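Local atomic coordinates of Zn-dependent hydrolase, glyoxylase (Echinicola vietnamensis, PDB entry 6T5K), a protein that is a zinc-dependent class B beta-lactamase that probably opens the ring of beta-lactam antibiotics, carbapenems among them, by hydrolysis. Residues A98-L103 and E161-D166; F70-T75 and N94-T99. All coordinates share one frame; numbering follows the deposited sequence.

How the contacts relate
Both contacts lie within the metallo-beta-lactamase fold and share Ala-98 and Thr-99, where strand 92-98 runs out into the zinc-binding loop; the centres of contact 1 and contact 2 are about 12 Å apart. Along the chain 70-75 comes first, then helix 76-88, then 94-99, which overlaps 98-103, and 161-166 follows much later. Contact 2 belongs to the eight-stranded sheet and joins the end of strand 66-70 to its parallel neighbour, strand 92-98. Contact 1 brings the loop after that strand against the loop between strands 152-157 and 169-172 of the five-stranded sheet. The metal site is thus formed by loops that follow strands of both sheets, with contact 2 fixing the residue just before His-100.

Contact 1 (A98-L103 and E161-D166). With ZN (zinc ion), chain G; EDO (1,2-ethanediol), chain B.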
ATOM      1  N   ALA A  98      -2.547  -7.049   0.129  1.00 16.30           N
ATOM      2  CA  ALA A  98      -3.689  -6.151   0.313  1.00 15.12           C
ATOM      3  C   ALA A  98      -3.574  -5.573   1.717  1.00 13.71           C
ATOM      4  O   ALA A  98      -3.619  -6.324   2.697  1.00 15.50           O
ATOM      5  CB  ALA A  98      -5.010  -6.900   0.197  1.00 16.95           C
ATOM      6  N   THR A  99      -3.383  -4.262   1.816  1.00 14.13           N
ATOM      7  CA  THR A  99      -3.086  -3.688   3.124  1.00 14.62           C
ATOM      8  C   THR A  99      -4.313  -3.442   4.001  1.00 15.32           C
ATOM      9  O   THR A  99      -4.140  -3.105   5.181  1.00 15.11           O
ATOM     10  CB  THR A  99      -2.199  -2.436   3.012  1.00 15.57           C
ATOM     11  OG1 THR A  99      -2.853  -1.400   2.295  1.00 18.29           O
ATOM     12  CG2 THR A  99      -0.845  -2.779   2.385  1.00 16.26           C
ATOM     13  N   HIS A 100      -5.518  -3.559   3.468  1.00 15.00           N
ATOM     14  CA  HIS A 100      -6.733  -3.745   4.262  1.00 14.79           C
ATOM     15  C   HIS A 100      -7.807  -4.246   3.308  1.00 14.54           C
ATOM     16  O   HIS A 100      -7.549  -4.473   2.121  1.00 14.82           O
ATOM     17  CB  HIS A 100      -7.185  -2.531   5.101  1.00 16.57           C
ATOM     18  CG  HIS A 100      -7.523  -1.298   4.322  1.00 16.78           C
ATOM     19  ND1 HIS A 100      -6.569  -0.410   3.880  1.00 17.92           N
ATOM     20  CD2 HIS A 100      -8.718  -0.761   3.978  1.00 15.73           C
ATOM     21  CE1 HIS A 100      -7.159   0.590   3.244  1.00 16.06           C
ATOM     22  NE2 HIS A 100      -8.460   0.409   3.300  1.00 15.72           N
ATOM     23  N   PHE A 101      -9.008  -4.445   3.826  1.00 15.35           N
ATOM     24  CA  PHE A 101     -10.034  -5.149   3.052  1.00 15.25           C
ATOM     25  C   PHE A 101     -10.779  -4.297   2.026  1.00 15.40           C
ATOM     26  O   PHE A 101     -11.593  -4.847   1.280  1.00 16.66           O
ATOM     27  CB  PHE A 101     -11.050  -5.821   3.987  1.00 16.29           C
ATOM     28  CG  PHE A 101     -12.064  -4.883   4.593  1.00 16.02           C
ATOM     29  CD1 PHE A 101     -11.790  -4.219   5.794  1.00 17.23           C
ATOM     30  CD2 PHE A 101     -13.307  -4.697   3.987  1.00 15.87           C
ATOM     31  CE1 PHE A 101     -12.728  -3.380   6.359  1.00 16.00           C
ATOM     32  CE2 PHE A 101     -14.266  -3.861   4.575  1.00 17.38           C
ATOM     33  CZ  PHE A 101     -13.962  -3.189   5.749  1.00 16.96           C
ATOM     34  N   HIS A 102     -10.536  -2.991   1.951  1.00 17.68           N
ATOM     35  CA  HIS A 102     -11.302  -2.146   1.040  1.00 18.00           C
ATOM     36  C   HIS A 102     -10.868  -2.346  -0.425  1.00 20.57           C
ATOM     37  O   HIS A 102      -9.812  -2.886  -0.730  1.00 19.72           O
ATOM     38  CB  HIS A 102     -11.127  -0.679   1.400  1.00 18.12           C
ATOM     39  CG  HIS A 102     -11.856  -0.252   2.628  1.00 17.50           C
ATOM     40  ND1 HIS A 102     -11.514   0.888   3.330  1.00 16.34           N
ATOM     41  CD2 HIS A 102     -12.927  -0.781   3.265  1.00 18.17           C
ATOM     42  CE1 HIS A 102     -12.344   1.039   4.342  1.00 17.82           C
ATOM     43  NE2 HIS A 102     -13.207   0.038   4.330  1.00 18.82           N
ATOM     44  N   LEU A 103     -11.684  -1.830  -1.346  1.00 21.96           N
ATOM     45  CA  LEU A 103     -11.461  -2.086  -2.778  1.00 21.27           C
ATOM     46  C   LEU A 103     -10.237  -1.371  -3.350  1.00 23.63           C
ATOM     47  O   LEU A 103      -9.677  -1.845  -4.348  1.00 23.20           O
ATOM     48  CB  LEU A 103     -12.738  -1.780  -3.563  1.00 24.27           C
ATOM     49  CG  LEU A 103     -13.876  -2.776  -3.303  1.00 23.18           C
ATOM     50  CD1 LEU A 103     -15.140  -2.244  -3.953  1.00 25.53           C
ATOM     51  CD2 LEU A 103     -13.560  -4.166  -3.860  1.00 26.24           C
ATOM     52  N   GLU A 161      -5.319  -1.019  15.017  1.00 14.24           N
ATOM     53  CA  GLU A 161      -6.421  -0.481  14.226  1.00 14.05           C
ATOM     54  C   GLU A 161      -6.232   1.014  13.919  1.00 14.25           C
ATOM     55  O   GLU A 161      -5.527   1.746  14.605  1.00 14.02           O
ATOM     56  CB  GLU A 161      -7.731  -0.703  14.976  1.00 14.21           C
ATOM     57  CG  GLU A 161      -7.972  -2.147  15.382  1.00 14.25           C
ATOM     58  CD  GLU A 161      -9.429  -2.454  15.708  1.00 15.29           C
ATOM     59  OE1 GLU A 161     -10.293  -1.529  15.640  1.00 15.81           O
ATOM     60  OE2 GLU A 161      -9.718  -3.637  16.012  1.00 15.45           O
ATOM     61  N   GLY A 162      -6.901   1.466  12.858  1.00 14.39           N
ATOM     62  CA  GLY A 162      -6.888   2.870  12.516  1.00 14.58           C
ATOM     63  C   GLY A 162      -7.921   3.176  11.459  1.00 14.27           C
ATOM     64  O   GLY A 162      -9.118   3.261  11.732  1.00 16.05           O
ATOM     65  N   HIS A 163      -7.446   3.325  10.234  1.00 14.48           N
ATOM     66  CA  HIS A 163      -8.349   3.499   9.103  1.00 14.40           C
ATOM     67  C   HIS A 163      -9.347   2.354   9.019  1.00 15.78           C
ATOM     68  O   HIS A 163     -10.536   2.563   8.747  1.00 14.95           O
ATOM     69  CB  HIS A 163      -7.522   3.559   7.821  1.00 15.38           C
ATOM     70  CG  HIS A 163      -8.351   3.520   6.588  1.00 15.40           C
ATOM     71  ND1 HIS A 163      -9.156   4.566   6.182  1.00 16.38           N
ATOM     72  CD2 HIS A 163      -8.519   2.542   5.675  1.00 16.19           C
ATOM     73  CE1 HIS A 163      -9.771   4.237   5.060  1.00 17.18           C
ATOM     74  NE2 HIS A 163      -9.401   3.016   4.731  1.00 15.88           N
ATOM     75  N   THR A 164      -8.883   1.137   9.275  1.00 14.05           N
ATOM     76  CA  THR A 164      -9.758  -0.013   9.476  1.00 13.76           C
ATOM     77  C   THR A 164      -9.189  -0.856  10.616  1.00 13.15           C
ATOM     78  O   THR A 164      -8.088  -0.597  11.128  1.00 15.35           O
ATOM     79  CB  THR A 164      -9.881  -0.907   8.233  1.00 15.67           C
ATOM     80  OG1 THR A 164      -8.572  -1.332   7.849  1.00 15.96           O
ATOM     81  CG2 THR A 164     -10.574  -0.183   7.092  1.00 16.09           C
ATOM     82  N   GLN A 165      -9.941  -1.880  11.029  1.00 14.67           N
ATOM     83  CA  GLN A 165      -9.441  -2.740  12.090  1.00 15.00           C
ATOM     84  C   GLN A 165      -8.266  -3.594  11.654  1.00 14.48           C
ATOM     85  O   GLN A 165      -7.463  -3.998  12.505  1.00 16.52           O
ATOM     86  CB  GLN A 165     -10.526  -3.660  12.630  1.00 15.14           C
ATOM     87  CG  GLN A 165     -11.178  -4.577  11.599  1.00 16.76           C
ATOM     88  CD  GLN A 165     -12.060  -5.596  12.228  1.00 19.59           C
ATOM     89  OE1 GLN A 165     -13.277  -5.495  12.173  1.00 22.90           O
ATOM     90  NE2 GLN A 165     -11.467  -6.582  12.825  1.00 18.86           N
ATOM     91  N   ASP A 166      -8.143  -3.873  10.347  1.00 15.01           N
ATOM     92  CA  ASP A 166      -7.210  -4.849   9.806  1.00 13.82           C
ATOM     93  C   ASP A 166      -6.016  -4.219   9.087  1.00 14.00           C
ATOM     94  O   ASP A 166      -5.226  -4.964   8.493  1.00 15.69           O
ATOM     95  CB  ASP A 166      -7.950  -5.770   8.834  1.00 13.78           C
ATOM     96  CG  ASP A 166      -8.561  -5.009   7.648  1.00 15.35           C
ATOM     97  OD1 ASP A 166      -9.117  -3.905   7.844  1.00 15.55           O
ATOM     98  OD2 ASP A 166      -8.493  -5.549   6.511  1.00 15.31           O
TER
HETATM   99 ZN    ZN G1206      -9.798   1.955   3.072  0.97 18.36          ZN
HETATM  100  C1  EDO B1201     -12.955  -0.516  13.589  1.00 20.33           C
HETATM  101  O1  EDO B1201     -12.862  -0.763  14.991  1.00 20.33           O
HETATM  102  C2  EDO B1201     -14.395  -0.352  13.178  1.00 22.55           C
HETATM  103  O2  EDO B1201     -15.129  -1.464  13.693  1.00 26.71           O
HETATM  104  O   HOH W   1      -9.706   2.965   1.467  1.00 25.88           O
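His-100, His-102 and His-163 converge on one zinc ion, which His-100 NE2 binds at 2.1 Å and water 1 reaches at 1.9 Å. The two histidines of 98-103 and the one of 161-166 form the three-histidine site of subclass B1 beta-lactamases. His-100 CB lies 3.3 Å from Thr-164 OG1 and also touches Asp-166 OD2. In its ring, CG is likewise near Thr-164 OG1 and ND1 near His-163 CD2; CD2 lies 3.7 Å from Thr-164 CG2, CE1 is 3.4 Å from His-163 CD2, and NE2 ends on the zinc. His-163 presents its edge to the face of this ring in an offset edge-to-face pair, the planes 73° apart. Its CG lies anti to the backbone N (chi1 171°), which carries NE2 toward the metal. His-102 comes in tip to tip with His-163 and binds through ND1, while its NE2 is hydrogen-bonded to Asp-196.

Thr-164 OG1 donates to Asp-166 OD1 at 2.6 Å from above the carboxylate plane, and OD1 also meets the edge of the Phe-101 ring at CD1, 3.4 Å away. Asp-166 OD2 has a further hydrogen bond to Thr-125 of helix 123-131, the helix that also packs on Phe-101 through Leu-128. Helix 103-106 touches His-100 through Cys-105, and Trp-202 of helix 201-212 lies against His-163.

Contact 2 (F70-T75 and N94-T99); sequences FDTPST and NAVVAT
Asp-71 CG lies anti to its own carbonyl carbon (chi1 -75°), which brings the carboxylate to Thr-99; there OG1 sits between backbone N and carbonyl carbon (chi1 63°), on the same side as the residue's own N-H, and both meet Asp-71 OD1. This oxygen accepts from Thr-99 OG1 at 2.8 Å, on the syn side and 16° out of the carboxylate plane, and from Thr-99 N at 3.0 Å, nearly in line with its C-O bond. The double grip ties Thr-99 to the residue that follows strand 66-70. The backbone N of the same Asp-71 donates to Val-97 O, two residues before Thr-99, at 2.7 Å in an almost straight bond, part of the parallel bridge of Phe-70 with Val-97.

Phe-70 and Val-97 run side by side, Val-97 CB 4.2 Å from the centroid of the Phe-70 ring in an off-centre CH-pi contact; Thr-99 CG2 meets the ring's edge. Val-156 of strand 152-157, in the second sheet, touches both residues. Thr-72 CG2 and Val-96 CG2 approach to 4.2 Å, and both side chains touch Leu-109 and Phe-112 of helix 109-114. Past Pro-73 the chain enters helix 76-88, the connection of a beta-alpha-beta crossover between strands 66-70 and 92-98.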
ATOM      1  N   PHE A  70       2.180  -3.803  -3.273  1.00 16.23           N
ATOM      2  CA  PHE A  70       1.314  -3.472  -2.151  1.00 14.97           C
ATOM      3  C   PHE A  70       0.126  -2.714  -2.700  1.00 16.04           C
ATOM      4  O   PHE A  70       0.297  -1.633  -3.274  1.00 16.34           O
ATOM      5  CB  PHE A  70       2.038  -2.604  -1.123  1.00 13.93           C
ATOM      6  CG  PHE A  70       3.005  -3.380  -0.281  1.00 14.94           C
ATOM      7  CD1 PHE A  70       4.232  -3.751  -0.788  1.00 15.97           C
ATOM      8  CD2 PHE A  70       2.666  -3.787   1.018  1.00 15.39           C
ATOM      9  CE1 PHE A  70       5.100  -4.485  -0.030  1.00 17.53           C
ATOM     10  CE2 PHE A  70       3.529  -4.539   1.742  1.00 15.05           C
ATOM     11  CZ  PHE A  70       4.763  -4.855   1.231  1.00 16.77           C
ATOM     12  N   ASP A  71      -1.054  -3.301  -2.515  1.00 15.41           N
ATOM     13  CA  ASP A  71      -2.356  -2.833  -2.976  1.00 16.72           C
ATOM     14  C   ASP A  71      -2.515  -2.992  -4.482  1.00 17.50           C
ATOM     15  O   ASP A  71      -1.572  -2.792  -5.265  1.00 17.61           O
ATOM     16  CB  ASP A  71      -2.656  -1.395  -2.574  1.00 16.51           C
ATOM     17  CG  ASP A  71      -3.013  -1.248  -1.107  1.00 18.64           C
ATOM     18  OD1 ASP A  71      -2.949  -2.239  -0.350  1.00 19.15           O
ATOM     19  OD2 ASP A  71      -3.345  -0.107  -0.712  1.00 19.70           O
ATOM     20  N   THR A  72      -3.699  -3.361  -4.868  1.00 19.79           N
ATOM     21  CA  THR A  72      -4.073  -3.273  -6.268  1.00 19.54           C
ATOM     22  C   THR A  72      -4.732  -1.924  -6.524  1.00 20.48           C
ATOM     23  O   THR A  72      -5.285  -1.313  -5.602  1.00 22.19           O
ATOM     24  CB  THR A  72      -5.075  -4.364  -6.645  1.00 20.56           C
ATOM     25  OG1 THR A  72      -6.333  -4.147  -5.992  1.00 19.72           O
ATOM     26  CG2 THR A  72      -4.571  -5.731  -6.254  1.00 19.82           C
ATOM     27  N   PRO A  73      -4.677  -1.432  -7.755  1.00 22.12           N
ATOM     28  CA  PRO A  73      -5.666  -0.436  -8.175  1.00 23.97           C
ATOM     29  C   PRO A  73      -7.084  -0.924  -7.887  1.00 23.35           C
ATOM     30  O   PRO A  73      -7.304  -2.120  -7.681  1.00 24.38           O
ATOM     31  CB  PRO A  73      -5.397  -0.280  -9.675  1.00 24.67           C
ATOM     32  CG  PRO A  73      -3.930  -0.684  -9.841  1.00 22.46           C
ATOM     33  CD  PRO A  73      -3.753  -1.806  -8.837  1.00 21.48           C
ATOM     34  N   SER A  74      -8.065  -0.023  -7.849  1.00 24.72           N
ATOM     35  CA  SER A  74      -9.424  -0.431  -7.484  1.00 28.65           C
ATOM     36  C   SER A  74     -10.037  -1.384  -8.498  1.00 29.55           C
ATOM     37  O   SER A  74     -10.879  -2.226  -8.145  1.00 29.65           O
ATOM     38  CB  SER A  74     -10.334   0.798  -7.388  1.00 30.89           C
ATOM     39  OG  SER A  74     -10.020   1.566  -6.239  0.40 30.87           O
ATOM     40  N   THR A  75      -9.689  -1.236  -9.762  1.00 29.77           N
ATOM     41  CA  THR A  75     -10.402  -1.977 -10.778  1.00 29.88           C
ATOM     42  C   THR A  75      -9.507  -3.052 -11.372  1.00 28.38           C
ATOM     43  O   THR A  75      -8.274  -2.963 -11.343  1.00 26.31           O
ATOM     44  CB  THR A  75     -10.904  -1.088 -11.912  1.00 29.42           C
ATOM     45  OG1 THR A  75      -9.802  -0.807 -12.742  1.00 30.33           O
ATOM     46  CG2 THR A  75     -11.524   0.220 -11.424  1.00 31.83           C
ATOM     47  N   ASN A  94       6.453 -11.621  -7.423  1.00 17.54           N
ATOM     48  CA  ASN A  94       6.446 -12.671  -6.417  1.00 16.65           C
ATOM     49  C   ASN A  94       5.182 -12.701  -5.583  1.00 18.52           C
ATOM     50  O   ASN A  94       4.796 -13.771  -5.109  1.00 18.80           O
ATOM     51  CB  ASN A  94       7.594 -12.456  -5.431  1.00 18.30           C
ATOM     52  CG  ASN A  94       8.951 -12.686  -6.045  1.00 18.55           C
ATOM     53  OD1 ASN A  94       9.072 -13.281  -7.109  1.00 19.78           O
ATOM     54  ND2 ASN A  94       9.988 -12.226  -5.370  1.00 18.06           N
ATOM     55  N   ALA A  95       4.554 -11.557  -5.352  1.00 16.60           N
ATOM     56  CA  ALA A  95       3.439 -11.515  -4.421  1.00 16.13           C
ATOM     57  C   ALA A  95       2.751 -10.177  -4.555  1.00 16.38           C
ATOM     58  O   ALA A  95       3.350  -9.191  -5.009  1.00 16.66           O
ATOM     59  CB  ALA A  95       3.908 -11.705  -2.972  1.00 17.67           C
ATOM     60  N   VAL A  96       1.486 -10.161  -4.139  1.00 15.81           N
ATOM     61  CA  VAL A  96       0.739  -8.940  -3.903  1.00 15.88           C
ATOM     62  C   VAL A  96       0.228  -8.964  -2.469  1.00 14.75           C
ATOM     63  O   VAL A  96      -0.134 -10.025  -1.947  1.00 15.24           O
ATOM     64  CB  VAL A  96      -0.409  -8.748  -4.914  1.00 16.63           C
ATOM     65  CG1 VAL A  96      -1.404  -9.906  -4.871  1.00 17.37           C
ATOM     66  CG2 VAL A  96      -1.105  -7.417  -4.664  1.00 17.08           C
ATOM     67  N   VAL A  97       0.216  -7.796  -1.831  1.00 15.58           N
ATOM     68  CA  VAL A  97      -0.258  -7.630  -0.467  1.00 15.22           C
ATOM     69  C   VAL A  97      -1.429  -6.658  -0.480  1.00 16.47           C
ATOM     70  O   VAL A  97      -1.304  -5.547  -0.992  1.00 17.87           O
ATOM     71  CB  VAL A  97       0.852  -7.075   0.447  1.00 15.79           C
ATOM     72  CG1 VAL A  97       0.351  -6.882   1.859  1.00 17.70           C
ATOM     73  CG2 VAL A  97       2.068  -7.991   0.433  1.00 17.17           C
ATOM     74  N   ALA A  98      -2.547  -7.049   0.129  1.00 16.30           N
ATOM     75  CA  ALA A  98      -3.689  -6.151   0.313  1.00 15.12           C
ATOM     76  C   ALA A  98      -3.574  -5.573   1.717  1.00 13.71           C
ATOM     77  O   ALA A  98      -3.619  -6.324   2.697  1.00 15.50           O
ATOM     78  CB  ALA A  98      -5.010  -6.900   0.197  1.00 16.95           C
ATOM     79  N   THR A  99      -3.383  -4.262   1.816  1.00 14.13           N
ATOM     80  CA  THR A  99      -3.086  -3.688   3.124  1.00 14.62           C
ATOM     81  C   THR A  99      -4.313  -3.442   4.001  1.00 15.32           C
ATOM     82  O   THR A  99      -4.140  -3.105   5.181  1.00 15.11           O
ATOM     83  CB  THR A  99      -2.199  -2.436   3.012  1.00 15.57           C
ATOM     84  OG1 THR A  99      -2.853  -1.400   2.295  1.00 18.29           O
ATOM     85  CG2 THR A  99      -0.845  -2.779   2.385  1.00 16.26           C
TER